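Local coordinates for lysine-sensitive aspartokinase 3 (Escherichia coli, PDB 2J0W), which catalyses the ATP-dependent phosphorylation of L-aspartate to 4-phospho-L-aspartate, the first step of lysine biosynthesis, under feedback inhibition by lysine, at residues 38-42 / 43-47; 73-76 / 77-80; 257-261 / 262-266; 389-393 / 394-398. One frame throughout, in Å; residues are numbered along the deposited sequence.

In the fold
All four contacts are local and follow in series from the N terminus, with none nested in or crossing another. Contact 1 closes the turn between strand 33-38 and helix 44-51, beside the bound aspartate. Contact 2 ends helix 57-75 and begins the loop to helix 82-102; contacts 1 and 2 touch where Ser-41 OG packs on Ile-74 CD1. Contact 3, its centre about 19 Å from that of contact 1, leads from the ADP pocket into helix 264-270; contacts 1 and 3 thus lie at the aspartate and ADP sites of the kinase fold. Contact 4 lies in the ACT region, across the chain's centre from contacts 1 and 2, and leads strand 386-393 into the loop before helix 402-407.

Contact 1 of 4, residues 38-42 / 43-47; sequences LSASA and GITNL. With ASP (aspartic acid), chain B.
The backbone folds back as a type II beta turn from Ser-41 to Ile-44, closed by Ile-44 N donating to Ser-41 O over 3.0 Å. This is a strand-turn-helix junction of the amino acid kinase fold: strand 33-38 ends just before it, and Gly-43 is the N-cap of helix 44-51. Glycine suits that place because its positive phi, 84°, would jam any CB against Ala-42 O. Inside the bend the small methyl of Ala-40 meets Ile-44, CB to CG2 at 3.9 Å, while the CG1 branch of Ile-44 lies alongside Ser-41, 4.1 Å from its CB. The Ser-41 hydroxyl is hydrogen-bonded to the carbonyl of Val-14. One helix position further on, Thr-45 faces the substrate. With OG1 set beside its own backbone N (chi1 -65°), the hydroxyl takes a hydrogen bond from the amino group of the bound aspartate, and the CG2 methyl rests against the ligand's alpha-carboxylate, CG2 to O at 3.4 Å. A valine in its place would probably leave the ligand's amino group without this acceptor and freer to turn. Glu-119, Arg-198, Gly-199 and Ser-201 supply further hydrogen bonds to the ligand. At the ligand's side-chain carboxylate, Ser-39 OG, itself hydrogen-bonded to Ser-201 OG, stands 3.4 Å from OD1.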
loop_
_atom_site.group_PDB
_atom_site.type_symbol
_atom_site.label_atom_id
_atom_site.label_comp_id
_atom_site.label_asym_id
_atom_site.label_seq_id
_atom_site.Cartn_x
_atom_site.Cartn_y
_atom_site.Cartn_z
ATOM N N LEU A 38 -6.243 27.402 26.969
ATOM C CA LEU A 38 -6.117 28.484 26.001
ATOM C C LEU A 38 -4.898 28.355 25.122
ATOM O O LEU A 38 -3.861 27.868 25.560
ATOM C CB LEU A 38 -6.014 29.832 26.707
ATOM C CG LEU A 38 -7.128 30.334 27.618
ATOM C CD1 LEU A 38 -6.690 31.674 28.197
ATOM C CD2 LEU A 38 -8.431 30.474 26.842
ATOM N N SER A 39 -5.048 28.785 23.877
ATOM C CA SER A 39 -3.955 28.806 22.922
ATOM C C SER A 39 -3.549 30.263 23.072
ATOM O O SER A 39 -4.189 31.006 23.809
ATOM C CB SER A 39 -4.447 28.597 21.482
ATOM O OG SER A 39 -4.941 27.293 21.236
ATOM N N ALA A 40 -2.503 30.683 22.377
ATOM C CA ALA A 40 -2.083 32.067 22.462
ATOM C C ALA A 40 -3.005 32.839 21.531
ATOM O O ALA A 40 -3.649 32.256 20.657
ATOM C CB ALA A 40 -0.632 32.198 22.016
ATOM N N SER A 41 -3.066 34.149 21.706
ATOM C CA SER A 41 -3.918 34.971 20.858
ATOM C C SER A 41 -3.525 34.889 19.383
ATOM O O SER A 41 -2.357 34.710 19.049
ATOM C CB SER A 41 -3.873 36.418 21.338
ATOM O OG SER A 41 -4.278 36.487 22.695
ATOM N N ALA A 42 -4.518 35.011 18.509
ATOM C CA ALA A 42 -4.305 34.944 17.068
ATOM C C ALA A 42 -3.044 35.692 16.669
ATOM O O ALA A 42 -2.805 36.795 17.159
ATOM C CB ALA A 42 -5.498 35.532 16.348
ATOM N N GLY A 43 -2.238 35.082 15.800
ATOM C CA GLY A 43 -1.011 35.710 15.325
ATOM C C GLY A 43 0.239 35.575 16.190
ATOM O O GLY A 43 1.356 35.578 15.669
ATOM N N ILE A 44 0.068 35.462 17.503
ATOM C CA ILE A 44 1.212 35.351 18.396
ATOM C C ILE A 44 2.168 34.217 18.034
ATOM O O ILE A 44 3.356 34.450 17.814
ATOM C CB ILE A 44 0.763 35.190 19.879
ATOM C CG1 ILE A 44 0.161 36.504 20.373
ATOM C CG2 ILE A 44 1.952 34.856 20.772
ATOM C CD1 ILE A 44 1.135 37.690 20.285
ATOM N N THR A 45 1.659 32.995 17.949
ATOM C CA THR A 45 2.523 31.863 17.643
ATOM C C THR A 45 3.315 32.028 16.353
ATOM O O THR A 45 4.502 31.700 16.326
ATOM C CB THR A 45 1.725 30.536 17.624
ATOM O OG1 THR A 45 1.228 30.276 18.945
ATOM C CG2 THR A 45 2.620 29.364 17.203
ATOM N N ASN A 46 2.682 32.531 15.291
ATOM C CA ASN A 46 3.407 32.728 14.029
ATOM C C ASN A 46 4.504 33.786 14.226
ATOM O O ASN A 46 5.623 33.644 13.729
ATOM C CB ASN A 46 2.489 33.194 12.891
ATOM C CG ASN A 46 1.404 32.181 12.537
ATOM O OD1 ASN A 46 1.595 30.963 12.626
ATOM N ND2 ASN A 46 0.259 32.693 12.107
ATOM N N LEU A 47 4.186 34.852 14.943
ATOM C CA LEU A 47 5.191 35.880 15.166
ATOM C C LEU A 47 6.361 35.241 15.909
ATOM O O LEU A 47 7.518 35.331 15.471
ATOM C CB LEU A 47 4.595 37.044 15.965
ATOM C CG LEU A 47 3.710 37.948 15.090
ATOM C CD1 LEU A 47 2.954 38.979 15.935
ATOM C CD2 LEU A 47 4.597 38.637 14.054
HETATM N N ASP B . -0.677 28.077 19.739
HETATM C CA ASP B . -0.300 26.938 18.906
HETATM C C ASP B . -0.441 27.394 17.438
HETATM O O ASP B . -0.653 28.611 17.213
HETATM C CB ASP B . -1.192 25.710 19.268
HETATM C CG ASP B . -2.693 25.803 18.915
HETATM O OD1 ASP B . -3.115 26.859 18.348
HETATM O OD2 ASP B . -3.464 24.819 19.207
HETATM O OXT ASP B . -0.373 26.510 16.516
#

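Contact 2 of 4, residues 73-76 / 77-80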
loop_
_atom_site.group_PDB
_atom_site.type_symbol
_atom_site.label_atom_id
_atom_site.label_comp_id
_atom_site.label_asym_id
_atom_site.label_seq_id
_atom_site.Cartn_x
_atom_site.Cartn_y
_atom_site.Cartn_z
ATOM N N ALA A 73 -3.256 45.626 23.798
ATOM C CA ALA A 73 -4.610 45.930 23.359
ATOM C C ALA A 73 -5.552 45.416 24.440
ATOM O O ALA A 73 -6.573 46.038 24.748
ATOM C CB ALA A 73 -4.906 45.236 22.045
ATOM N N ILE A 74 -5.187 44.269 25.011
ATOM C CA ILE A 74 -5.961 43.615 26.061
ATOM C C ILE A 74 -5.685 44.226 27.426
ATOM O O ILE A 74 -6.602 44.489 28.201
ATOM C CB ILE A 74 -5.591 42.141 26.152
ATOM C CG1 ILE A 74 -5.966 41.427 24.856
ATOM C CG2 ILE A 74 -6.248 41.526 27.372
ATOM C CD1 ILE A 74 -5.251 40.119 24.689
ATOM N N LEU A 75 -4.402 44.414 27.709
ATOM C CA LEU A 75 -3.914 44.969 28.959
ATOM C C LEU A 75 -4.544 46.324 29.298
ATOM O O LEU A 75 -5.065 46.521 30.394
ATOM C CB LEU A 75 -2.393 45.118 28.860
ATOM C CG LEU A 75 -1.608 45.334 30.148
ATOM C CD1 LEU A 75 -1.727 44.095 31.033
ATOM C CD2 LEU A 75 -0.152 45.613 29.804
ATOM N N GLU A 76 -4.489 47.240 28.334
ATOM C CA GLU A 76 -5.028 48.591 28.477
ATOM C C GLU A 76 -6.546 48.656 28.663
ATOM O O GLU A 76 -7.104 49.750 28.719
ATOM C CB GLU A 76 -4.664 49.438 27.258
ATOM C CG GLU A 76 -3.176 49.656 27.057
ATOM C CD GLU A 76 -2.846 50.310 25.721
ATOM O OE1 GLU A 76 -1.652 50.603 25.504
ATOM O OE2 GLU A 76 -3.763 50.525 24.891
ATOM N N ARG A 77 -7.212 47.504 28.757
ATOM C CA ARG A 77 -8.667 47.488 28.934
ATOM C C ARG A 77 -9.061 46.925 30.294
ATOM O O ARG A 77 -10.229 46.952 30.686
ATOM C CB ARG A 77 -9.323 46.659 27.830
ATOM C CG ARG A 77 -9.034 47.129 26.426
ATOM C CD ARG A 77 -10.173 47.958 25.876
ATOM N NE ARG A 77 -11.416 47.196 25.872
ATOM C CZ ARG A 77 -12.523 47.554 25.230
ATOM N NH1 ARG A 77 -12.557 48.679 24.522
ATOM N NH2 ARG A 77 -13.602 46.784 25.289
ATOM N N LEU A 78 -8.075 46.387 30.998
ATOM C CA LEU A 78 -8.303 45.814 32.314
ATOM C C LEU A 78 -8.580 46.916 33.331
ATOM O O LEU A 78 -8.331 48.097 33.065
ATOM C CB LEU A 78 -7.068 45.049 32.761
ATOM C CG LEU A 78 -6.632 43.878 31.899
ATOM C CD1 LEU A 78 -5.120 43.811 31.912
ATOM C CD2 LEU A 78 -7.270 42.591 32.415
ATOM N N ARG A 79 -9.073 46.520 34.500
ATOM C CA ARG A 79 -9.359 47.469 35.563
ATOM C C ARG A 79 -8.051 47.795 36.292
ATOM O O ARG A 79 -7.708 48.964 36.456
ATOM C CB ARG A 79 -10.388 46.876 36.532
ATOM C CG ARG A 79 -11.095 47.896 37.434
ATOM C CD ARG A 79 -12.465 47.371 37.867
ATOM N NE ARG A 79 -13.311 47.100 36.702
ATOM C CZ ARG A 79 -14.421 46.366 36.726
ATOM N NH1 ARG A 79 -14.836 45.822 37.862
ATOM N NH2 ARG A 79 -15.112 46.164 35.608
ATOM N N TYR A 80 -7.316 46.768 36.709
ATOM C CA TYR A 80 -6.049 46.974 37.409
ATOM C C TYR A 80 -4.904 46.364 36.595
ATOM O O TYR A 80 -4.353 45.314 36.934
ATOM C CB TYR A 80 -6.088 46.336 38.809
ATOM C CG TYR A 80 -7.282 46.723 39.669
ATOM C CD1 TYR A 80 -8.485 46.010 39.595
ATOM C CD2 TYR A 80 -7.207 47.793 40.564
ATOM C CE1 TYR A 80 -9.583 46.352 40.393
ATOM C CE2 TYR A 80 -8.301 48.143 41.364
ATOM C CZ TYR A 80 -9.481 47.419 41.272
ATOM O OH TYR A 80 -10.556 47.764 42.056
#
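Leu-75 and Leu-78 meet through their methyls, CD1 to CD1 at 3.5 Å, at the point where helix 57-75 gives way to a loop. Leu-75 sends CG away from its backbone N (chi1 -164°), whereas Leu-78 keeps CG beside its own N and folds back over the preceding turn, with its CD1 3.1 Å from Leu-75 O. Leucine serves well at both places, since each has branched methyls long enough to bridge the turn without bringing polar atoms into a buried spot. Arg-77 uses the aliphatic root of its chain in a similar way: CG lies 3.2 Å from Ala-73 O, and the chain then bends at chi2 and chi3 to lead the guanidinium away. An arginine can thus cover the helix end with its methylenes and still keep its charge at the surface. Glu-76, also exposed, holds its chain extended.

The backbone positions these groups. A type I beta turn runs from Leu-75 to Leu-78, and two successive bonds, Arg-77 N to Ile-74 O and Leu-78 N to Leu-75 O, both 3.1 Å, span three residues rather than the four of an alpha helix. This i to i+3 spacing marks a tightened helix end.

Beyond the turn, Arg-79 N is bonded to Glu-132. Leu-75 and Leu-78 both pack on Ile-84 of helix 82-102, while Ile-74 reaches Met-20 of helix 17-27 and Leu-125 of helix 108-131.

Contact 3 of 4, residues 257-261 / 262-266; sequences KVLHP and ATLLP. With ADP (adenosine-5'-diphosphate), chain D.
Thr-263 grips the carbonyl of His-260 twice. Its hydroxyl OG1 donates to His-260 O at 2.6 Å, in the carbonyl plane and on a lone pair, while its backbone N reaches the same oxygen at 2.9 Å in a nearly straight bond (171°) from above that plane. The second bond closes a type I beta turn, and Pro-261 fits its second position because the ring already holds phi near the value required. At the other end of the stretch, Lys-257 NZ donates to ADP O1A at 2.9 Å and weakly to O2A; the chain runs extended until chi4 (-68°) turns the ammonium onto the alpha-phosphate.

Packing completes the turn. The imidazole of His-260 has Pro-261 CD over one face, offset toward the rim, and the Ala-262 methyl at its edge in plane, CB to CD2 at 3.5 Å. Leu-259 and Leu-264 approach loosely, and both lean on helix 245-253. His-260 ND1 makes a weak hydrogen bond to Arg-198 O, and its backbone N another to Asp-202 OD2.

The chemistry implies two kinds of hold: a doubly satisfied carbonyl fixes the turn leading to helix 264-270, while a lysine cation probably offsets negative charge on the nucleotide's alpha-phosphate.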
loop_
_atom_site.group_PDB
_atom_site.type_symbol
_atom_site.label_atom_id
_atom_site.label_comp_id
_atom_site.label_asym_id
_atom_site.label_seq_id
_atom_site.Cartn_x
_atom_site.Cartn_y
_atom_site.Cartn_z
ATOM N N LYS A 257 -8.367 20.282 9.761
ATOM C CA LYS A 257 -7.650 21.180 10.668
ATOM C C LYS A 257 -8.376 21.504 11.987
ATOM O O LYS A 257 -7.732 21.617 13.032
ATOM C CB LYS A 257 -7.310 22.475 9.905
ATOM C CG LYS A 257 -6.455 23.494 10.647
ATOM C CD LYS A 257 -6.174 24.679 9.722
ATOM C CE LYS A 257 -5.049 25.583 10.235
ATOM N NZ LYS A 257 -5.405 26.320 11.473
ATOM N N VAL A 258 -9.704 21.654 11.948
ATOM C CA VAL A 258 -10.436 21.970 13.170
ATOM C C VAL A 258 -10.015 21.095 14.327
ATOM O O VAL A 258 -10.157 21.481 15.479
ATOM C CB VAL A 258 -11.971 21.881 13.014
ATOM C CG1 VAL A 258 -12.486 23.188 12.512
ATOM C CG2 VAL A 258 -12.363 20.755 12.083
ATOM N N LEU A 259 -9.507 19.908 14.040
ATOM C CA LEU A 259 -9.027 19.081 15.134
ATOM C C LEU A 259 -7.626 18.600 14.867
ATOM O O LEU A 259 -7.279 18.218 13.747
ATOM C CB LEU A 259 -9.923 17.872 15.379
ATOM C CG LEU A 259 -11.332 18.156 15.880
ATOM C CD1 LEU A 259 -11.945 16.856 16.361
ATOM C CD2 LEU A 259 -11.292 19.153 17.002
ATOM N N HIS A 260 -6.808 18.649 15.902
ATOM C CA HIS A 260 -5.455 18.175 15.773
ATOM C C HIS A 260 -5.616 16.662 15.590
ATOM O O HIS A 260 -6.412 16.024 16.276
ATOM C CB HIS A 260 -4.665 18.475 17.047
ATOM C CG HIS A 260 -3.242 18.031 16.985
ATOM N ND1 HIS A 260 -2.247 18.798 16.415
ATOM C CD2 HIS A 260 -2.657 16.869 17.354
ATOM C CE1 HIS A 260 -1.111 18.125 16.436
ATOM N NE2 HIS A 260 -1.334 16.950 16.998
ATOM N N PRO A 261 -4.879 16.080 14.640
ATOM C CA PRO A 261 -4.928 14.648 14.355
ATOM C C PRO A 261 -4.810 13.724 15.565
ATOM O O PRO A 261 -5.171 12.554 15.479
ATOM C CB PRO A 261 -3.778 14.465 13.374
ATOM C CG PRO A 261 -3.847 15.700 12.581
ATOM C CD PRO A 261 -4.070 16.781 13.627
ATOM N N ALA A 262 -4.316 14.239 16.685
ATOM C CA ALA A 262 -4.140 13.419 17.886
ATOM C C ALA A 262 -5.132 13.724 19.008
ATOM O O ALA A 262 -5.041 13.140 20.096
ATOM C CB ALA A 262 -2.708 13.576 18.425
ATOM N N THR A 263 -6.068 14.636 18.758
ATOM C CA THR A 263 -7.053 15.002 19.774
ATOM C C THR A 263 -7.867 13.809 20.263
ATOM O O THR A 263 -7.923 13.529 21.460
ATOM C CB THR A 263 -8.054 16.037 19.247
ATOM O OG1 THR A 263 -7.364 17.056 18.507
ATOM C CG2 THR A 263 -8.807 16.660 20.416
ATOM N N LEU A 264 -8.484 13.107 19.318
ATOM C CA LEU A 264 -9.348 11.964 19.611
ATOM C C LEU A 264 -8.709 10.704 20.209
ATOM O O LEU A 264 -9.427 9.834 20.716
ATOM C CB LEU A 264 -10.151 11.609 18.349
ATOM C CG LEU A 264 -10.956 12.804 17.783
ATOM C CD1 LEU A 264 -11.604 12.471 16.433
ATOM C CD2 LEU A 264 -12.005 13.219 18.804
ATOM N N LEU A 265 -7.383 10.588 20.170
ATOM C CA LEU A 265 -6.761 9.408 20.761
ATOM C C LEU A 265 -7.205 9.272 22.210
ATOM O O LEU A 265 -7.640 8.208 22.634
ATOM C CB LEU A 265 -5.238 9.489 20.706
ATOM C CG LEU A 265 -4.570 9.205 19.364
ATOM C CD1 LEU A 265 -3.041 9.318 19.534
ATOM C CD2 LEU A 265 -4.984 7.810 18.863
ATOM N N PRO A 266 -7.075 10.344 23.003
ATOM C CA PRO A 266 -7.516 10.198 24.391
ATOM C C PRO A 266 -9.032 10.029 24.424
ATOM O O PRO A 266 -9.566 9.296 25.255
ATOM C CB PRO A 266 -7.058 11.507 25.045
ATOM C CG PRO A 266 -5.841 11.870 24.249
ATOM C CD PRO A 266 -6.285 11.579 22.833
HETATM P PB ADP D . -8.504 27.075 16.496
HETATM O O1B ADP D . -9.840 27.292 17.098
HETATM O O2B ADP D . -7.504 28.117 16.933
HETATM O O3B ADP D . -7.965 25.637 16.796
HETATM P PA ADP D . -8.030 26.592 13.667
HETATM O O1A ADP D . -7.768 27.605 12.615
HETATM O O2A ADP D . -6.851 25.797 14.128
HETATM O O3A ADP D . -8.697 27.267 14.925
HETATM O "O5'" ADP D . -9.166 25.684 12.968
HETATM C "C5'" ADP D . -10.549 26.034 12.644
HETATM C "C4'" ADP D . -10.668 25.989 11.131
HETATM O "O4'" ADP D . -10.362 24.728 10.467
HETATM C "C3'" ADP D . -11.980 26.373 10.498
HETATM O "O3'" ADP D . -12.065 27.796 10.738
HETATM C "C2'" ADP D . -11.736 25.952 9.064
HETATM O "O2'" ADP D . -11.010 26.938 8.349
HETATM C "C1'" ADP D . -10.943 24.700 9.175
HETATM N N9 ADP D . -11.679 23.400 8.804
HETATM C C8 ADP D . -11.126 22.512 7.950
HETATM N N7 ADP D . -11.850 21.439 7.706
HETATM C C5 ADP D . -12.944 21.632 8.457
HETATM C C6 ADP D . -14.119 20.807 8.615
HETATM N N6 ADP D . -14.293 19.671 8.034
HETATM N N1 ADP D . -15.089 21.332 9.490
HETATM C C2 ADP D . -14.939 22.565 10.149
HETATM N N3 ADP D . -13.830 23.343 9.993
HETATM C C4 ADP D . -12.882 22.852 9.158
#

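Contact 4 of 4, residues 389-393 / 394-398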
loop_
_atom_site.group_PDB
_atom_site.type_symbol
_atom_site.label_atom_id
_atom_site.label_comp_id
_atom_site.label_asym_id
_atom_site.label_seq_id
_atom_site.Cartn_x
_atom_site.Cartn_y
_atom_site.Cartn_z
ATOM N N VAL A 389 -6.576 14.002 -1.071
ATOM C CA VAL A 389 -8.016 14.182 -0.937
ATOM C C VAL A 389 -8.590 12.890 -0.350
ATOM O O VAL A 389 -8.381 11.799 -0.883
ATOM C CB VAL A 389 -8.703 14.499 -2.293
ATOM C CG1 VAL A 389 -10.218 14.487 -2.122
ATOM C CG2 VAL A 389 -8.279 15.871 -2.779
ATOM N N ALA A 390 -9.307 13.023 0.755
ATOM C CA ALA A 390 -9.888 11.876 1.425
ATOM C C ALA A 390 -11.405 11.942 1.526
ATOM O O ALA A 390 -11.966 13.004 1.765
ATOM C CB ALA A 390 -9.301 11.764 2.812
ATOM N N LEU A 391 -12.068 10.806 1.341
ATOM C CA LEU A 391 -13.517 10.737 1.479
ATOM C C LEU A 391 -13.799 9.882 2.692
ATOM O O LEU A 391 -13.400 8.722 2.752
ATOM C CB LEU A 391 -14.173 10.078 0.277
ATOM C CG LEU A 391 -15.615 9.650 0.599
ATOM C CD1 LEU A 391 -16.480 10.877 0.815
ATOM C CD2 LEU A 391 -16.176 8.807 -0.526
ATOM N N ILE A 392 -14.488 10.441 3.664
ATOM C CA ILE A 392 -14.789 9.675 4.848
ATOM C C ILE A 392 -16.257 9.338 4.918
ATOM O O ILE A 392 -17.122 10.170 4.620
ATOM C CB ILE A 392 -14.366 10.428 6.100
ATOM C CG1 ILE A 392 -12.852 10.586 6.067
ATOM C CG2 ILE A 392 -14.835 9.690 7.361
ATOM C CD1 ILE A 392 -12.272 11.041 7.355
ATOM N N GLY A 393 -16.524 8.097 5.310
ATOM C CA GLY A 393 -17.881 7.625 5.423
ATOM C C GLY A 393 -17.895 6.315 6.169
ATOM O O GLY A 393 -17.107 6.108 7.099
ATOM N N ASN A 394 -18.769 5.410 5.744
ATOM C CA ASN A 394 -18.893 4.130 6.420
ATOM C C ASN A 394 -19.165 2.980 5.458
ATOM O O ASN A 394 -19.998 3.090 4.557
ATOM C CB ASN A 394 -20.003 4.254 7.460
ATOM C CG ASN A 394 -19.844 5.503 8.317
ATOM O OD1 ASN A 394 -19.049 5.527 9.255
ATOM N ND2 ASN A 394 -20.578 6.559 7.973
ATOM N N ASP A 395 -18.439 1.883 5.646
ATOM C CA ASP A 395 -18.594 0.701 4.803
ATOM C C ASP A 395 -18.431 0.973 3.305
ATOM O O ASP A 395 -19.144 0.399 2.478
ATOM C CB ASP A 395 -19.957 0.061 5.063
ATOM C CG ASP A 395 -20.156 -0.291 6.519
ATOM O OD1 ASP A 395 -21.232 -0.822 6.858
ATOM O OD2 ASP A 395 -19.237 -0.034 7.325
ATOM N N LEU A 396 -17.485 1.842 2.963
ATOM C CA LEU A 396 -17.225 2.173 1.568
ATOM C C LEU A 396 -16.672 0.956 0.824
ATOM O O LEU A 396 -16.892 0.805 -0.382
ATOM C CB LEU A 396 -16.216 3.319 1.482
ATOM C CG LEU A 396 -16.531 4.560 2.316
ATOM C CD1 LEU A 396 -15.421 5.586 2.171
ATOM C CD2 LEU A 396 -17.844 5.140 1.863
ATOM N N SER A 397 -15.962 0.093 1.555
ATOM C CA SER A 397 -15.341 -1.106 0.988
ATOM C C SER A 397 -16.324 -2.193 0.584
ATOM O O SER A 397 -16.153 -2.824 -0.457
ATOM C CB SER A 397 -14.311 -1.684 1.970
ATOM O OG SER A 397 -14.894 -1.950 3.235
ATOM N N LYS A 398 -17.348 -2.418 1.403
ATOM C CA LYS A 398 -18.339 -3.442 1.093
ATOM C C LYS A 398 -19.639 -2.846 0.561
ATOM O O LYS A 398 -20.715 -3.422 0.741
ATOM C CB LYS A 398 -18.631 -4.297 2.330
ATOM C CG LYS A 398 -17.451 -5.145 2.783
ATOM C CD LYS A 398 -17.895 -6.252 3.729
ATOM C CE LYS A 398 -16.764 -7.241 3.990
ATOM N NZ LYS A 398 -17.226 -8.460 4.724
#
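Asn-394 leans its amide back along Gly-393, CG 3.0 Å from the glycine C, with CG held beside its own backbone N (chi1 -48°). Its ND2 donates to the carbonyl of Pro-297, while Gly-393 O accepts from His-425. An alanine here would probably leave the Pro-297 carbonyl without this donor and free the loop start to shift against Pro-296. Gly-393 itself has no room for a side chain, because a CB would clash with Asn-394 N and press on Leu-396. Asp-395 follows with positive phi and psi, 55° and 39°, a left-handed conformation that aspartate tolerates better than most residues, and its side chain is exposed. This bend lies at the end of strand 386-393, in the ACT region of the chain, where this strand pairs antiparallel with strands 299-313 and 426-432 and the loop runs on to helix 402-407.

Leu-396 then turns back towards the strand. Its CD1 methyl comes 3.8 Å from Leu-391 O and 4.3 Å from Leu-391 CD2, an apolar contact at the strand's end, for which leucine's branched tip is long enough, and both leucines also pack on Phe-299. Ser-397, small and buried, touches Arg-416 of the second subunit. The extended chain of Lys-398 carries NZ to a long, weak ion pair with Glu-383 of the second subunit.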